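Local coordinates for xylanase and alpha-amylase inhibitor protein (Scadoxus multiflorus, PDB 3MU7) that inhibits xylanases and alpha-amylases and is built on the TIM barrel of glycosyl hydrolase family 18, at residues L72-P77 and F123-G128; A155-Y160 and W178-N183. All blocks are in the same frame, centred on the assembly; numbering follows the deposited sequence.

Contact 1 of 2, residues L72-P77 and F123-G128; sequences LSIGGP and FHIEHG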
loop_
_atom_site.group_PDB
_atom_site.type_symbol
_atom_site.label_atom_id
_atom_site.label_comp_id
_atom_site.label_asym_id
_atom_site.label_seq_id
_atom_site.Cartn_x
_atom_site.Cartn_y
_atom_site.Cartn_z
ATOM N N LEU A 72 -6.923 -2.819 2.036
ATOM C CA LEU A 72 -6.306 -4.085 2.393
ATOM C C LEU A 72 -5.225 -4.394 1.379
ATOM O O LEU A 72 -5.452 -4.341 0.161
ATOM C CB LEU A 72 -7.318 -5.233 2.388
ATOM C CG LEU A 72 -6.765 -6.648 2.618
ATOM C CD1 LEU A 72 -6.164 -6.801 4.017
ATOM C CD2 LEU A 72 -7.838 -7.697 2.367
ATOM N N SER A 73 -4.046 -4.720 1.885
ATOM C CA SER A 73 -2.934 -5.098 1.033
ATOM C C SER A 73 -2.822 -6.612 0.898
ATOM O O SER A 73 -2.815 -7.342 1.901
ATOM C CB SER A 73 -1.640 -4.517 1.585
ATOM O OG SER A 73 -0.568 -4.706 0.680
ATOM N N ILE A 74 -2.733 -7.067 -0.350
ATOM C CA ILE A 74 -2.511 -8.475 -0.656
ATOM C C ILE A 74 -1.034 -8.719 -0.936
ATOM O O ILE A 74 -0.336 -7.864 -1.515
ATOM C CB ILE A 74 -3.407 -8.980 -1.821
ATOM C CG1 ILE A 74 -3.108 -8.231 -3.126
ATOM C CG2 ILE A 74 -4.887 -8.866 -1.431
ATOM C CD1 ILE A 74 -3.800 -8.828 -4.340
ATOM N N GLY A 75 -0.548 -9.850 -0.464
ATOM C CA GLY A 75 0.836 -10.310 -0.657
ATOM C C GLY A 75 1.660 -9.920 0.564
ATOM O O GLY A 75 1.420 -10.400 1.596
ATOM N N GLY A 76 2.582 -9.004 0.405
ATOM C CA GLY A 76 3.449 -8.542 1.459
ATOM C C GLY A 76 4.914 -8.935 1.225
ATOM O O GLY A 76 5.220 -9.585 0.256
ATOM N N PRO A 77 5.793 -8.523 2.137
ATOM C CA PRO A 77 7.227 -8.733 1.931
ATOM C C PRO A 77 7.578 -10.191 1.678
ATOM O O PRO A 77 8.473 -10.479 0.877
ATOM C CB PRO A 77 7.842 -8.230 3.236
ATOM C CG PRO A 77 6.878 -7.216 3.730
ATOM C CD PRO A 77 5.521 -7.699 3.328
ATOM N N PHE A 123 -1.918 -3.921 -4.095
ATOM C CA PHE A 123 -1.141 -5.056 -4.615
ATOM C C PHE A 123 0.309 -4.903 -4.156
ATOM O O PHE A 123 1.100 -4.185 -4.786
ATOM C CB PHE A 123 -1.155 -5.069 -6.150
ATOM C CG PHE A 123 -2.414 -5.615 -6.785
ATOM C CD1 PHE A 123 -2.313 -6.504 -7.851
ATOM C CD2 PHE A 123 -3.686 -5.226 -6.359
ATOM C CE1 PHE A 123 -3.455 -6.997 -8.494
ATOM C CE2 PHE A 123 -4.831 -5.723 -6.993
ATOM C CZ PHE A 123 -4.711 -6.610 -8.062
ATOM N N HIS A 124 0.672 -5.570 -3.069
ATOM C CA HIS A 124 2.058 -5.548 -2.567
ATOM C C HIS A 124 2.709 -6.894 -2.919
ATOM O O HIS A 124 3.140 -7.661 -2.053
ATOM C CB HIS A 124 2.065 -5.276 -1.056
ATOM C CG HIS A 124 3.406 -4.907 -0.487
ATOM N ND1 HIS A 124 3.654 -3.666 0.058
ATOM C CD2 HIS A 124 4.557 -5.612 -0.354
ATOM C CE1 HIS A 124 4.899 -3.620 0.498
ATOM N NE2 HIS A 124 5.468 -4.787 0.262
ATOM N N ILE A 125 2.772 -7.167 -4.218
ATOM C CA ILE A 125 3.252 -8.448 -4.728
ATOM C C ILE A 125 4.760 -8.389 -4.878
ATOM O O ILE A 125 5.279 -7.673 -5.739
ATOM C CB ILE A 125 2.565 -8.814 -6.065
ATOM C CG1 ILE A 125 1.031 -8.756 -5.937
ATOM C CG2 ILE A 125 3.057 -10.167 -6.576
ATOM C CD1 ILE A 125 0.436 -9.550 -4.763
ATOM N N GLU A 126 5.449 -9.155 -4.038
ATOM C CA GLU A 126 6.896 -9.071 -3.915
ATOM C C GLU A 126 7.620 -10.274 -4.518
ATOM O O GLU A 126 8.847 -10.280 -4.595
ATOM C CB GLU A 126 7.276 -8.874 -2.441
ATOM C CG GLU A 126 8.710 -8.399 -2.201
ATOM C CD GLU A 126 8.984 -6.953 -2.688
ATOM O OE1 GLU A 126 8.264 -6.006 -2.232
ATOM O OE2 GLU A 126 9.899 -6.782 -3.470
ATOM N N HIS A 127 6.887 -11.293 -4.943
ATOM C CA HIS A 127 7.447 -12.473 -5.590
ATOM C C HIS A 127 6.382 -13.106 -6.450
ATOM O O HIS A 127 5.225 -12.916 -6.251
ATOM C CB HIS A 127 7.977 -13.479 -4.546
ATOM C CG HIS A 127 6.901 -14.097 -3.716
ATOM N ND1 HIS A 127 6.709 -13.796 -2.401
ATOM C CD2 HIS A 127 5.957 -14.998 -4.037
ATOM C CE1 HIS A 127 5.713 -14.514 -1.933
ATOM N NE2 HIS A 127 5.205 -15.211 -2.916
ATOM N N GLY A 128 6.845 -13.943 -7.348
ATOM C CA GLY A 128 5.975 -14.789 -8.127
ATOM C C GLY A 128 5.547 -14.265 -9.471
ATOM O O GLY A 128 5.649 -15.017 -10.487
HETATM O O HOH W 1 8.575 -12.076 -1.291
#

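Contact 2 of 2, residues A155-Y160 and W178-N183; sequences APQCVY and WVQFYN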
loop_
_atom_site.group_PDB
_atom_site.type_symbol
_atom_site.label_atom_id
_atom_site.label_comp_id
_atom_site.label_asym_id
_atom_site.label_seq_id
_atom_site.Cartn_x
_atom_site.Cartn_y
_atom_site.Cartn_z
ATOM N N ALA A 155 2.336 -1.507 -4.957
ATOM C CA ALA A 155 3.551 -1.181 -4.219
ATOM C C ALA A 155 4.759 -1.867 -4.861
ATOM O O ALA A 155 5.335 -2.792 -4.283
ATOM C CB ALA A 155 3.416 -1.602 -2.763
ATOM N N PRO A 156 5.149 -1.425 -6.069
ATOM C CA PRO A 156 6.303 -2.036 -6.721
ATOM C C PRO A 156 7.615 -1.683 -6.019
ATOM O O PRO A 156 7.696 -0.707 -5.256
ATOM C CB PRO A 156 6.271 -1.405 -8.115
ATOM C CG PRO A 156 5.667 -0.053 -7.882
ATOM C CD PRO A 156 4.590 -0.314 -6.867
ATOM N N GLN A 157 8.638 -2.482 -6.296
ATOM C CA GLN A 157 10.006 -2.113 -5.972
ATOM C C GLN A 157 10.473 -1.012 -6.929
ATOM O O GLN A 157 9.766 -0.671 -7.886
ATOM C CB GLN A 157 10.902 -3.345 -6.026
ATOM C CG GLN A 157 10.637 -4.320 -4.902
ATOM C CD GLN A 157 11.545 -5.523 -4.985
ATOM O OE1 GLN A 157 12.643 -5.525 -4.423
ATOM N NE2 GLN A 157 11.090 -6.560 -5.681
ATOM N N CYS A 158 11.648 -0.433 -6.681
ATOM C CA CYS A 158 11.988 0.815 -7.366
ATOM C C CYS A 158 12.708 0.724 -8.712
ATOM O O CYS A 158 12.987 1.749 -9.322
ATOM C CB CYS A 158 12.679 1.821 -6.432
ATOM S SG CYS A 158 14.152 1.287 -5.559
ATOM N N VAL A 159 12.983 -0.485 -9.186
ATOM C CA VAL A 159 13.560 -0.627 -10.526
ATOM C C VAL A 159 12.427 -0.723 -11.544
ATOM O O VAL A 159 11.584 -1.621 -11.470
ATOM C CB VAL A 159 14.508 -1.832 -10.659
ATOM C CG1 VAL A 159 15.165 -1.820 -12.028
ATOM C CG2 VAL A 159 15.581 -1.808 -9.578
ATOM N N TYR A 160 12.400 0.220 -12.478
ATOM C CA TYR A 160 11.360 0.268 -13.492
ATOM C C TYR A 160 11.774 -0.528 -14.744
ATOM O O TYR A 160 12.874 -0.319 -15.265
ATOM C CB TYR A 160 11.071 1.721 -13.893
ATOM C CG TYR A 160 9.867 1.796 -14.787
ATOM C CD1 TYR A 160 8.594 1.982 -14.255
ATOM C CD2 TYR A 160 9.986 1.611 -16.167
ATOM C CE1 TYR A 160 7.478 2.009 -15.072
ATOM C CE2 TYR A 160 8.881 1.633 -16.985
ATOM C CZ TYR A 160 7.629 1.827 -16.432
ATOM O OH TYR A 160 6.518 1.852 -17.240
ATOM N N TRP A 178 2.632 3.385 -4.941
ATOM C CA TRP A 178 3.693 3.868 -4.051
ATOM C C TRP A 178 4.901 3.004 -4.321
ATOM O O TRP A 178 4.889 1.785 -4.096
ATOM C CB TRP A 178 3.311 3.832 -2.561
ATOM C CG TRP A 178 2.029 3.125 -2.277
ATOM C CD1 TRP A 178 1.844 1.776 -2.160
ATOM C CD2 TRP A 178 0.741 3.728 -2.095
ATOM N NE1 TRP A 178 0.514 1.505 -1.922
ATOM C CE2 TRP A 178 -0.182 2.684 -1.876
ATOM C CE3 TRP A 178 0.277 5.051 -2.097
ATOM C CZ2 TRP A 178 -1.544 2.922 -1.655
ATOM C CZ3 TRP A 178 -1.079 5.285 -1.889
ATOM C CH2 TRP A 178 -1.971 4.227 -1.667
ATOM N N VAL A 179 5.940 3.639 -4.843
ATOM C CA VAL A 179 7.163 2.940 -5.196
ATOM C C VAL A 179 8.034 2.803 -3.951
ATOM O O VAL A 179 8.252 3.785 -3.231
ATOM C CB VAL A 179 7.920 3.705 -6.303
ATOM C CG1 VAL A 179 9.188 2.980 -6.690
ATOM C CG2 VAL A 179 7.027 3.910 -7.531
ATOM N N GLN A 180 8.544 1.599 -3.707
ATOM C CA GLN A 180 9.400 1.359 -2.554
ATOM C C GLN A 180 10.818 1.826 -2.836
ATOM O O GLN A 180 11.622 1.084 -3.408
ATOM C CB GLN A 180 9.412 -0.119 -2.190
ATOM C CG GLN A 180 8.059 -0.712 -1.870
ATOM C CD GLN A 180 8.182 -2.185 -1.580
ATOM O OE1 GLN A 180 8.898 -2.586 -0.658
ATOM N NE2 GLN A 180 7.505 -3.007 -2.365
ATOM N N PHE A 181 11.122 3.062 -2.451
ATOM C CA PHE A 181 12.486 3.570 -2.587
ATOM C C PHE A 181 13.315 3.171 -1.368
ATOM O O PHE A 181 13.846 4.010 -0.644
ATOM C CB PHE A 181 12.480 5.081 -2.831
ATOM C CG PHE A 181 11.858 5.478 -4.143
ATOM C CD1 PHE A 181 12.506 5.215 -5.343
ATOM C CD2 PHE A 181 10.628 6.120 -4.178
ATOM C CE1 PHE A 181 11.932 5.585 -6.556
ATOM C CE2 PHE A 181 10.060 6.498 -5.385
ATOM C CZ PHE A 181 10.711 6.231 -6.575
ATOM N N TYR A 182 13.402 1.868 -1.146
ATOM C CA TYR A 182 14.176 1.323 -0.035
ATOM C C TYR A 182 14.422 -0.154 -0.288
ATOM O O TYR A 182 13.859 -0.730 -1.228
ATOM C CB TYR A 182 13.497 1.571 1.325
ATOM C CG TYR A 182 12.031 1.202 1.406
ATOM C CD1 TYR A 182 11.643 -0.051 1.854
ATOM C CD2 TYR A 182 11.034 2.115 1.051
ATOM C CE1 TYR A 182 10.303 -0.398 1.940
ATOM C CE2 TYR A 182 9.689 1.770 1.132
ATOM C CZ TYR A 182 9.335 0.518 1.576
ATOM O OH TYR A 182 7.998 0.192 1.648
ATOM N N ASN A 183 15.287 -0.758 0.527
ATOM C CA ASN A 183 15.756 -2.133 0.301
ATOM C C ASN A 183 16.206 -2.372 -1.134
ATOM O O ASN A 183 15.923 -3.421 -1.714
ATOM C CB ASN A 183 14.681 -3.155 0.684
ATOM C CG ASN A 183 14.323 -3.094 2.143
ATOM O OD1 ASN A 183 15.192 -2.907 2.996
ATOM N ND2 ASN A 183 13.041 -3.228 2.443
HETATM O O HOH W 2 13.114 -3.800 -2.367
HETATM O O HOH W 3 12.511 -1.521 -3.960
#

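Contact 1 of 2, residues L72-P77 and F123-G128
Ile74 and Phe123 are neighbours across two parallel strands of the TIM barrel, 69-76 and 120-125, near their C-terminal ends. Their side chains lie side by side on the helix side of the barrel wall, where Leu136 touches both. With CG1 between the backbone N and the carbonyl carbon (chi1 62°), Ile74 sets CD1 over the centre of the Phe123 ring, a CH-pi contact of 4.1 Å to the centroid. Ile74 CG1 also meets Ile125 CD1 at 4.1 Å. A branched aliphatic chain suits a place between two such neighbours.

Inside the barrel, His124 stands where active family 18 chitinases carry an aspartate. Its CG is anti to the backbone N (chi1 -166°), which brings CD2 to 3.6 Å from Gly76 CA, while ND1 is hydrogen-bonded to Tyr8 OH. Two glycines suit this corner: a CB on Gly75 would strike His124 O, and one on Gly76 would run into Pro77 CD. Two backbone hydrogen bonds join the strands, from His124 N to Ile74 O and, straighter at 169°, from Gly76 N to His124 O. Beyond them a water in the plane of the His127 ring bridges its ND1 (2.8 Å) and Pro77 O (2.7 Å).

Contact 2 of 2, residues A155-Y160 and W178-N183
At the C-terminal mouth of the TIM barrel, the loop 155-160 that follows strand 151-154 lies against the end of strand 176-180, Gln180 holding to Ala155 and Pro156. Gln180, Tyr182 and Asn183 belong to a Gln-Phe-Tyr-Asn run like that of plant family 18 chitinases. Gln180 N donates to Pro156 O at 2.9 Å. Pro156 has no N-H, and it turns its CD, not a donor, to Trp178 O. From Gln180 the extended side chain, its CG anti to the carbonyl carbon, carries NE2 to within 2.9 Å of Ala155 O. This acceptor lies close to the amide plane of Gln180, yet NE2 stands 44° out of the Ala155 carbonyl plane. NE2 is also hydrogen-bonded to Glu126 OE1, so one amide group serves a backbone carbonyl and a carboxylate. A leucine in place of Gln180 would probably leave Ala155 O and Glu126 OE1 without their shared donor.

Ala155, small enough to sit beside an indole, puts CB at the ring edge of Trp178, 3.8 Å from CD1. Its CA-H points at the buried Trp178 O. Farther along, Val179 CG1 packs against Cys158 CA, 3.6 Å away, and lies over one face of the Phe181 ring, toward its rim. Cys158 CB packs on Phe181 CD1 at 3.6 Å, and SG, 5.4 Å from the ring centroid, approaches obliquely while forming the disulfide to Cys187. A water accepts from Cys158 N and donates to Gln180 O, 2.8 Å away.

Gln180 supplies both direct hydrogen bonds across the contact, at the loop's start; farther on, packing is joined by the disulfide and a bridging water. Trp178 O, buried with no hydrogen-bond donor, receives a CA-H contact from Ala155, with Pro156 CD also close, which probably offsets part of the cost.

From the N terminus, strand 69-76 leads into contact 1, which closes a loop of 45 residues that includes helix 86-101 and returns on strand 120-125. The chain then runs through helix 133-144 and strand 151-154 to contact 2, which closes a shorter loop of 17 residues containing helix 166-170. The two are in series, neither nested nor crossed, their centres about 12 Å apart. Contact 1 joins strands 69-76 and 120-125, contact 2 joins the loop leaving strand 151-154 to strand 176-180, and the seam between them completes four neighbouring strands of the barrel. There Phe123 O lies 3.0 Å from Ala155 N, a probable hydrogen bond, and His124 ND1 packs against Ala155 CB.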